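Local coordinates for protein alpha-/beta-galactoside alpha-2,3-sialyltransferase (Photobacterium phosphoreum, PDB 2ZWI) that probably transfers sialic acid from a CMP-activated donor to galactosides through an alpha-2,3 linkage, as a GT-B-type glycosyltransferase that binds CMP, at residues E6-R11 with I17-Q22; Q22-N27 with K211-N216. One frame throughout, in Å; residues are numbered along the deposited sequence.

Interaction 1: E6-R11 with I17-Q22; sequences EVYVDR and IQQMTQ
Gln19 reaches from helix 14-26 to strand 3-10 and hydrogen-bonds the backbone. Its NE2 donates to Val9 O at 3.1 Å. The N-H points almost straight at the oxygen, at 170°. Val9 O lies in the plane of the Gln19 amide, but the donor sits above the carbonyl plane of Val9, 40° out of it. The Gln19 chain is extended beyond CG (chi2 169°), which carries the amide across to the strand. On its way it passes the edge of the Tyr8 ring, with Gln19 CG in the ring plane and 4.0 Å from Tyr8 CD1. Gln19 OE1 lies 3.5 Å from Tyr8 CB, a packing contact. That oxygen accepts a hydrogen bond from Trp36 NE1 of the next strand, 31-36, so both ends of the amide are held. At the far end of the ring, Tyr8 OH donates to Glu6 OE1 at 2.7 Å. Glu6 OE2 in turn takes bonds from Asn30 and Ser28. The contact joins the first strand and helix of the beta-alpha-beta unit that continues into strand 31-36. With a donor and an acceptor both engaged, the buried Gln19 amide has its polar needs met and its rotation fixed.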
ATOM      1  N   GLU A   6     -11.177  14.200  11.402  1.00 16.10           N
ATOM      2  CA  GLU A   6     -10.600  13.130  10.591  1.00 15.05           C
ATOM      3  C   GLU A   6      -9.138  12.910  10.973  1.00 14.38           C
ATOM      4  O   GLU A   6      -8.338  13.846  10.965  1.00 13.71           O
ATOM      5  CB  GLU A   6     -10.719  13.474   9.103  1.00 15.08           C
ATOM      6  CG  GLU A   6     -12.150  13.663   8.617  1.00 14.12           C
ATOM      7  CD  GLU A   6     -12.242  14.240   7.198  1.00 15.67           C
ATOM      8  OE1 GLU A   6     -11.255  14.160   6.420  1.00 15.00           O
ATOM      9  OE2 GLU A   6     -13.317  14.774   6.860  1.00 15.06           O
ATOM     10  N   VAL A   7      -8.797  11.671  11.318  1.00 13.76           N
ATOM     11  CA  VAL A   7      -7.441  11.315  11.748  1.00 13.18           C
ATOM     12  C   VAL A   7      -6.802  10.487  10.638  1.00 12.84           C
ATOM     13  O   VAL A   7      -7.423   9.556  10.123  1.00 12.33           O
ATOM     14  CB  VAL A   7      -7.456  10.493  13.072  1.00 13.58           C
ATOM     15  CG1 VAL A   7      -6.080   9.924  13.391  1.00 13.46           C
ATOM     16  CG2 VAL A   7      -7.951  11.349  14.233  1.00 13.18           C
ATOM     17  N   TYR A   8      -5.565  10.824  10.287  1.00 12.69           N
ATOM     18  CA  TYR A   8      -4.830  10.142   9.224  1.00 12.11           C
ATOM     19  C   TYR A   8      -3.470   9.686   9.744  1.00 12.19           C
ATOM     20  O   TYR A   8      -2.638  10.520  10.112  1.00 12.03           O
ATOM     21  CB  TYR A   8      -4.661  11.082   8.016  1.00 12.02           C
ATOM     22  CG  TYR A   8      -5.979  11.418   7.329  1.00 11.97           C
ATOM     23  CD1 TYR A   8      -6.508  10.577   6.357  1.00 11.96           C
ATOM     24  CD2 TYR A   8      -6.691  12.563   7.665  1.00 11.87           C
ATOM     25  CE1 TYR A   8      -7.713  10.861   5.734  1.00 12.22           C
ATOM     26  CE2 TYR A   8      -7.910  12.863   7.044  1.00 11.91           C
ATOM     27  CZ  TYR A   8      -8.413  12.004   6.087  1.00 12.74           C
ATOM     28  OH  TYR A   8      -9.609  12.281   5.456  1.00 12.96           O
ATOM     29  N   VAL A   9      -3.250   8.373   9.775  1.00 11.85           N
ATOM     30  CA  VAL A   9      -1.983   7.803  10.232  1.00 11.73           C
ATOM     31  C   VAL A   9      -1.478   6.703   9.289  1.00 11.89           C
ATOM     32  O   VAL A   9      -2.281   5.985   8.670  1.00 11.98           O
ATOM     33  CB  VAL A   9      -2.057   7.267  11.693  1.00 11.77           C
ATOM     34  CG1 VAL A   9      -2.181   8.420  12.709  1.00 11.02           C
ATOM     35  CG2 VAL A   9      -3.214   6.269  11.868  1.00 11.82           C
ATOM     36  N   ASP A  10      -0.153   6.614   9.165  1.00 11.58           N
ATOM     37  CA  ASP A  10       0.535   5.584   8.365  1.00 12.14           C
ATOM     38  C   ASP A  10       2.031   5.579   8.648  1.00 12.74           C
ATOM     39  O   ASP A  10       2.642   6.622   8.865  1.00 13.19           O
ATOM     40  CB  ASP A  10       0.325   5.785   6.858  1.00 11.34           C
ATOM     41  CG  ASP A  10       0.919   4.648   6.014  1.00 10.22           C
ATOM     42  OD1 ASP A  10       0.969   3.487   6.472  1.00  8.60           O
ATOM     43  OD2 ASP A  10       1.340   4.918   4.870  1.00 10.64           O
ATOM     44  N   ARG A  11       2.607   4.384   8.604  1.00 13.82           N
ATOM     45  CA  ARG A  11       4.045   4.169   8.761  1.00 14.49           C
ATOM     46  C   ARG A  11       4.737   3.924   7.433  1.00 14.55           C
ATOM     47  O   ARG A  11       5.956   4.076   7.325  1.00 14.94           O
ATOM     48  CB  ARG A  11       4.283   2.937   9.636  1.00 14.51           C
ATOM     49  CG  ARG A  11       3.625   2.989  10.970  1.00 14.84           C
ATOM     50  CD  ARG A  11       4.290   1.994  11.885  1.00 14.98           C
ATOM     51  NE  ARG A  11       3.563   1.897  13.141  1.00 15.60           N
ATOM     52  CZ  ARG A  11       3.971   1.193  14.191  1.00 17.56           C
ATOM     53  NH1 ARG A  11       3.231   1.164  15.292  1.00 16.33           N
ATOM     54  NH2 ARG A  11       5.112   0.514  14.135  1.00 16.21           N
ATOM     55  N   ILE A  17      -0.441   7.598   0.442  1.00 10.80           N
ATOM     56  CA  ILE A  17      -0.750   8.078  -0.911  1.00 11.34           C
ATOM     57  C   ILE A  17      -2.257   7.992  -1.201  1.00 10.96           C
ATOM     58  O   ILE A  17      -2.848   8.928  -1.750  1.00 10.45           O
ATOM     59  CB  ILE A  17       0.079   7.304  -1.996  1.00 11.83           C
ATOM     60  CG1 ILE A  17       1.599   7.488  -1.790  1.00 13.09           C
ATOM     61  CG2 ILE A  17      -0.360   7.671  -3.412  1.00 12.39           C
ATOM     62  CD1 ILE A  17       2.136   8.895  -2.021  1.00 15.14           C
ATOM     63  N   GLN A  18      -2.869   6.869  -0.827  1.00 11.07           N
ATOM     64  CA  GLN A  18      -4.323   6.699  -0.914  1.00 11.00           C
ATOM     65  C   GLN A  18      -5.082   7.670   0.011  1.00 10.84           C
ATOM     66  O   GLN A  18      -6.117   8.229  -0.363  1.00 10.14           O
ATOM     67  CB  GLN A  18      -4.716   5.247  -0.637  1.00 11.31           C
ATOM     68  CG  GLN A  18      -4.472   4.300  -1.829  1.00 12.07           C
ATOM     69  CD  GLN A  18      -5.547   4.414  -2.901  1.00 11.87           C
ATOM     70  OE1 GLN A  18      -5.317   4.107  -4.070  1.00 13.50           O
ATOM     71  NE2 GLN A  18      -6.729   4.842  -2.503  1.00 11.76           N
ATOM     72  N   GLN A  19      -4.560   7.890   1.212  1.00 10.76           N
ATOM     73  CA  GLN A  19      -5.190   8.846   2.123  1.00 10.71           C
ATOM     74  C   GLN A  19      -5.115  10.270   1.584  1.00 10.82           C
ATOM     75  O   GLN A  19      -6.122  10.975   1.591  1.00 10.59           O
ATOM     76  CB  GLN A  19      -4.605   8.755   3.534  1.00 10.75           C
ATOM     77  CG  GLN A  19      -5.009   7.504   4.319  1.00 10.06           C
ATOM     78  CD  GLN A  19      -4.197   7.358   5.594  1.00 10.39           C
ATOM     79  OE1 GLN A  19      -3.632   8.331   6.091  1.00 11.89           O
ATOM     80  NE2 GLN A  19      -4.136   6.148   6.131  1.00 10.60           N
ATOM     81  N   MET A  20      -3.944  10.683   1.093  1.00 11.12           N
ATOM     82  CA  MET A  20      -3.795  12.007   0.456  1.00 11.32           C
ATOM     83  C   MET A  20      -4.831  12.174  -0.656  1.00 11.09           C
ATOM     84  O   MET A  20      -5.523  13.181  -0.745  1.00 11.25           O
ATOM     85  CB  MET A  20      -2.388  12.182  -0.134  1.00 11.15           C
ATOM     86  CG  MET A  20      -1.256  12.304   0.874  1.00 11.00           C
ATOM     87  SD  MET A  20       0.353  12.149   0.070  1.00 11.86           S
ATOM     88  CE  MET A  20       1.445  12.602   1.409  1.00  9.29           C
ATOM     89  N   THR A  21      -4.948  11.154  -1.495  1.00 11.36           N
ATOM     90  CA  THR A  21      -5.854  11.207  -2.636  1.00 11.04           C
ATOM     91  C   THR A  21      -7.335  11.341  -2.227  1.00 11.15           C
ATOM     92  O   THR A  21      -8.075  12.094  -2.845  1.00 10.83           O
ATOM     93  CB  THR A  21      -5.622  10.001  -3.565  1.00 10.84           C
ATOM     94  OG1 THR A  21      -4.226   9.927  -3.900  1.00 12.19           O
ATOM     95  CG2 THR A  21      -6.414  10.145  -4.835  1.00 10.80           C
ATOM     96  N   GLN A  22      -7.754  10.619  -1.185  1.00 11.25           N
ATOM     97  CA  GLN A  22      -9.122  10.735  -0.657  1.00 12.32           C
ATOM     98  C   GLN A  22      -9.420  12.121  -0.076  1.00 11.48           C
ATOM     99  O   GLN A  22     -10.508  12.678  -0.297  1.00 11.83           O
ATOM    100  CB  GLN A  22      -9.380   9.655   0.405  1.00 12.75           C
ATOM    101  CG  GLN A  22      -9.161   8.216  -0.087  1.00 16.72           C
ATOM    102  CD  GLN A  22     -10.350   7.650  -0.846  1.00 20.34           C
ATOM    103  OE1 GLN A  22     -10.714   8.134  -1.919  1.00 20.33           O
ATOM    104  NE2 GLN A  22     -10.956   6.603  -0.291  1.00 23.26           N
TER

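Interaction 2: Q22-N27 with K211-N216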
ATOM      1  N   GLN A  22      -7.754  10.619  -1.185  1.00 11.25           N
ATOM      2  CA  GLN A  22      -9.122  10.735  -0.657  1.00 12.32           C
ATOM      3  C   GLN A  22      -9.420  12.121  -0.076  1.00 11.48           C
ATOM      4  O   GLN A  22     -10.508  12.678  -0.297  1.00 11.83           O
ATOM      5  CB  GLN A  22      -9.380   9.655   0.405  1.00 12.75           C
ATOM      6  CG  GLN A  22      -9.161   8.216  -0.087  1.00 16.72           C
ATOM      7  CD  GLN A  22     -10.350   7.650  -0.846  1.00 20.34           C
ATOM      8  OE1 GLN A  22     -10.714   8.134  -1.919  1.00 20.33           O
ATOM      9  NE2 GLN A  22     -10.956   6.603  -0.291  1.00 23.26           N
ATOM     10  N   ILE A  23      -8.464  12.674   0.672  1.00 11.13           N
ATOM     11  CA  ILE A  23      -8.593  14.026   1.230  1.00 11.42           C
ATOM     12  C   ILE A  23      -8.858  14.998   0.082  1.00 11.66           C
ATOM     13  O   ILE A  23      -9.808  15.776   0.136  1.00 12.11           O
ATOM     14  CB  ILE A  23      -7.321  14.476   2.006  1.00 11.30           C
ATOM     15  CG1 ILE A  23      -7.234  13.770   3.368  1.00 11.14           C
ATOM     16  CG2 ILE A  23      -7.287  16.019   2.156  1.00 10.82           C
ATOM     17  CD1 ILE A  23      -5.832  13.852   4.044  1.00 11.64           C
ATOM     18  N   ILE A  24      -8.039  14.902  -0.964  1.00 11.50           N
ATOM     19  CA  ILE A  24      -8.145  15.776  -2.140  1.00 12.31           C
ATOM     20  C   ILE A  24      -9.478  15.561  -2.868  1.00 13.07           C
ATOM     21  O   ILE A  24     -10.142  16.528  -3.247  1.00 13.55           O
ATOM     22  CB  ILE A  24      -6.940  15.575  -3.095  1.00 12.09           C
ATOM     23  CG1 ILE A  24      -5.626  15.983  -2.413  1.00 11.32           C
ATOM     24  CG2 ILE A  24      -7.125  16.334  -4.404  1.00 11.31           C
ATOM     25  CD1 ILE A  24      -4.389  15.298  -3.050  1.00 12.49           C
ATOM     26  N   ASN A  25      -9.876  14.300  -3.029  1.00 13.48           N
ATOM     27  CA  ASN A  25     -11.103  13.979  -3.744  1.00 15.15           C
ATOM     28  C   ASN A  25     -12.326  14.496  -3.001  1.00 15.80           C
ATOM     29  O   ASN A  25     -13.228  15.083  -3.606  1.00 16.17           O
ATOM     30  CB  ASN A  25     -11.241  12.468  -3.959  1.00 15.18           C
ATOM     31  CG  ASN A  25     -12.414  12.114  -4.856  1.00 15.27           C
ATOM     32  OD1 ASN A  25     -12.496  12.574  -5.995  1.00 16.60           O
ATOM     33  ND2 ASN A  25     -13.319  11.290  -4.350  1.00 13.47           N
ATOM     34  N   GLU A  26     -12.339  14.291  -1.687  1.00 16.44           N
ATOM     35  CA  GLU A  26     -13.481  14.676  -0.858  1.00 17.48           C
ATOM     36  C   GLU A  26     -13.584  16.169  -0.593  1.00 17.65           C
ATOM     37  O   GLU A  26     -14.688  16.677  -0.446  1.00 17.93           O
ATOM     38  CB  GLU A  26     -13.465  13.916   0.459  1.00 17.37           C
ATOM     39  CG  GLU A  26     -13.941  12.493   0.311  1.00 19.71           C
ATOM     40  CD  GLU A  26     -13.502  11.611   1.456  1.00 22.87           C
ATOM     41  OE1 GLU A  26     -13.292  10.406   1.213  1.00 26.48           O
ATOM     42  OE2 GLU A  26     -13.364  12.109   2.592  1.00 23.71           O
ATOM     43  N   ASN A  27     -12.445  16.859  -0.507  1.00 17.85           N
ATOM     44  CA  ASN A  27     -12.420  18.310  -0.263  1.00 18.93           C
ATOM     45  C   ASN A  27     -13.341  18.705   0.913  1.00 19.07           C
ATOM     46  O   ASN A  27     -14.164  19.617   0.811  1.00 19.20           O
ATOM     47  CB  ASN A  27     -12.775  19.067  -1.559  1.00 19.18           C
ATOM     48  CG  ASN A  27     -12.422  20.558  -1.507  1.00 20.80           C
ATOM     49  OD1 ASN A  27     -13.161  21.389  -2.046  1.00 24.14           O
ATOM     50  ND2 ASN A  27     -11.299  20.898  -0.876  1.00 20.14           N
ATOM     51  N   LYS A 211      -5.082  18.141  -8.748  1.00 16.47           N
ATOM     52  CA  LYS A 211      -3.853  17.517  -9.243  1.00 16.32           C
ATOM     53  C   LYS A 211      -2.620  18.158  -8.611  1.00 16.45           C
ATOM     54  O   LYS A 211      -1.718  17.454  -8.133  1.00 15.65           O
ATOM     55  CB  LYS A 211      -3.792  17.587 -10.769  1.00 16.50           C
ATOM     56  CG  LYS A 211      -4.790  16.666 -11.458  1.00 16.17           C
ATOM     57  CD  LYS A 211      -4.611  16.691 -12.958  1.00 17.19           C
ATOM     58  CE  LYS A 211      -5.762  15.993 -13.658  1.00 16.04           C
ATOM     59  NZ  LYS A 211      -5.569  16.045 -15.136  1.00 16.58           N
ATOM     60  N   ASN A 212      -2.607  19.491  -8.591  1.00 16.40           N
ATOM     61  CA  ASN A 212      -1.524  20.266  -7.972  1.00 17.05           C
ATOM     62  C   ASN A 212      -1.359  19.992  -6.486  1.00 16.79           C
ATOM     63  O   ASN A 212      -0.231  19.868  -5.997  1.00 17.05           O
ATOM     64  CB  ASN A 212      -1.711  21.771  -8.220  1.00 17.67           C
ATOM     65  CG  ASN A 212      -1.514  22.148  -9.675  1.00 20.15           C
ATOM     66  OD1 ASN A 212      -0.773  21.485 -10.410  1.00 22.74           O
ATOM     67  ND2 ASN A 212      -2.177  23.224 -10.102  1.00 23.15           N
ATOM     68  N   LYS A 213      -2.481  19.876  -5.775  1.00 16.22           N
ATOM     69  CA  LYS A 213      -2.456  19.486  -4.370  1.00 16.06           C
ATOM     70  C   LYS A 213      -1.796  18.120  -4.159  1.00 15.32           C
ATOM     71  O   LYS A 213      -1.075  17.924  -3.177  1.00 15.43           O
ATOM     72  CB  LYS A 213      -3.866  19.494  -3.776  1.00 15.91           C
ATOM     73  CG  LYS A 213      -3.888  19.533  -2.252  1.00 16.68           C
ATOM     74  CD  LYS A 213      -5.300  19.801  -1.690  1.00 16.84           C
ATOM     75  CE  LYS A 213      -5.768  21.205  -2.037  1.00 18.31           C
ATOM     76  NZ  LYS A 213      -6.881  21.653  -1.151  1.00 21.53           N
ATOM     77  N   PHE A 214      -2.040  17.185  -5.079  1.00 14.69           N
ATOM     78  CA  PHE A 214      -1.390  15.882  -5.007  1.00 14.44           C
ATOM     79  C   PHE A 214       0.126  16.004  -5.177  1.00 14.50           C
ATOM     80  O   PHE A 214       0.893  15.387  -4.422  1.00 14.56           O
ATOM     81  CB  PHE A 214      -1.979  14.866  -6.000  1.00 14.27           C
ATOM     82  CG  PHE A 214      -1.357  13.491  -5.875  1.00 14.36           C
ATOM     83  CD1 PHE A 214      -1.859  12.568  -4.961  1.00 14.42           C
ATOM     84  CD2 PHE A 214      -0.242  13.143  -6.633  1.00 13.94           C
ATOM     85  CE1 PHE A 214      -1.288  11.316  -4.806  1.00 14.39           C
ATOM     86  CE2 PHE A 214       0.351  11.867  -6.489  1.00 14.70           C
ATOM     87  CZ  PHE A 214      -0.181  10.953  -5.575  1.00 14.41           C
ATOM     88  N   TYR A 215       0.552  16.802  -6.153  1.00 14.53           N
ATOM     89  CA  TYR A 215       1.981  17.072  -6.356  1.00 14.80           C
ATOM     90  C   TYR A 215       2.602  17.725  -5.139  1.00 14.93           C
ATOM     91  O   TYR A 215       3.716  17.370  -4.752  1.00 14.84           O
ATOM     92  CB  TYR A 215       2.230  17.958  -7.576  1.00 14.74           C
ATOM     93  CG  TYR A 215       1.569  17.489  -8.849  1.00 15.03           C
ATOM     94  CD1 TYR A 215       1.376  16.135  -9.107  1.00 13.29           C
ATOM     95  CD2 TYR A 215       1.156  18.409  -9.809  1.00 14.71           C
ATOM     96  CE1 TYR A 215       0.761  15.713 -10.277  1.00 15.78           C
ATOM     97  CE2 TYR A 215       0.555  17.998 -10.982  1.00 15.27           C
ATOM     98  CZ  TYR A 215       0.360  16.656 -11.213  1.00 14.94           C
ATOM     99  OH  TYR A 215      -0.242  16.256 -12.381  1.00 15.28           O
ATOM    100  N   ASN A 216       1.885  18.679  -4.538  1.00 15.76           N
ATOM    101  CA  ASN A 216       2.384  19.375  -3.345  1.00 16.31           C
ATOM    102  C   ASN A 216       2.534  18.472  -2.112  1.00 16.20           C
ATOM    103  O   ASN A 216       3.542  18.542  -1.414  1.00 16.75           O
ATOM    104  CB  ASN A 216       1.531  20.602  -3.026  1.00 16.55           C
ATOM    105  CG  ASN A 216       1.749  21.739  -4.011  1.00 18.11           C
ATOM    106  OD1 ASN A 216       2.795  21.830  -4.652  1.00 19.38           O
ATOM    107  ND2 ASN A 216       0.751  22.610  -4.141  1.00 19.08           N
TER
HETATM  108  O   HOH W   1      -8.736  19.506  -0.091  1.00 19.84           O
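Water 1 is gripped by two donors, Asn27 ND2 and Lys213 NZ, each 3.0 Å away. It accepts from both, and so bridges the end of helix 14-26 to helix 208-218. The two nitrogens do not bond each other directly; Asn27 ND2 and Lys213 NZ stand 4.5 Å apart. This is helix-to-helix packing in a GT-B-type fold: helix 14-26 belongs to the beta-alpha-beta unit of the seven-stranded parallel sheet, and helix 208-218 follows the last strand of that sheet in the chain. Asn27 is the first residue past the helix and leaves helical geometry with positive phi; its ND2 end turns toward the lysine.

Beneath the water the contact is apolar. Lys213 lays its aliphatic chain alongside Ile24, the two side chains sliding past each other in opposite directions. Ile24 CG1 is 3.9 Å from Lys213 CD. The lysine chain leaves the helix extended and then bends at CG-CD (chi3 -67°), and its ammonium ends at the water. Leu46 and Ser49 of helix 44-50 also touch this lysine.

Ile24 extends deeper with its other contact atom, CD1, which meets Phe214 at the backbone and at the root of the side chain. The methyl also lies at the ring edge, near its plane. The ring itself continues toward Thr311. Gln210, one turn before Phe214, adds a polar tie by giving its NE2 to Ile24 O. Ile24 CD1 ends 3.6 Å from both Phe214 N and Phe214 CA.

Overall arrangement
Both interactions use helix 14-26, and their segments share Gln22. Interaction 1 fixes the helix to strand 3-10 and is wholly buried. Interaction 2 fixes the later part of the helix to helix 208-218, far along the chain, and is only partly buried. The chemistry follows the place. In the core, a direct amide bond to a strand carbonyl does the work. Toward the surface, aliphatic packing is topped by a water bridge. The two also touch: Tyr8 CZ packs on Ile23 CG1 at 3.5 Å, and Thr21 OG1 packs 3.4 Å from Phe214 CE1. The helix thus links the sheet to helix 208-218.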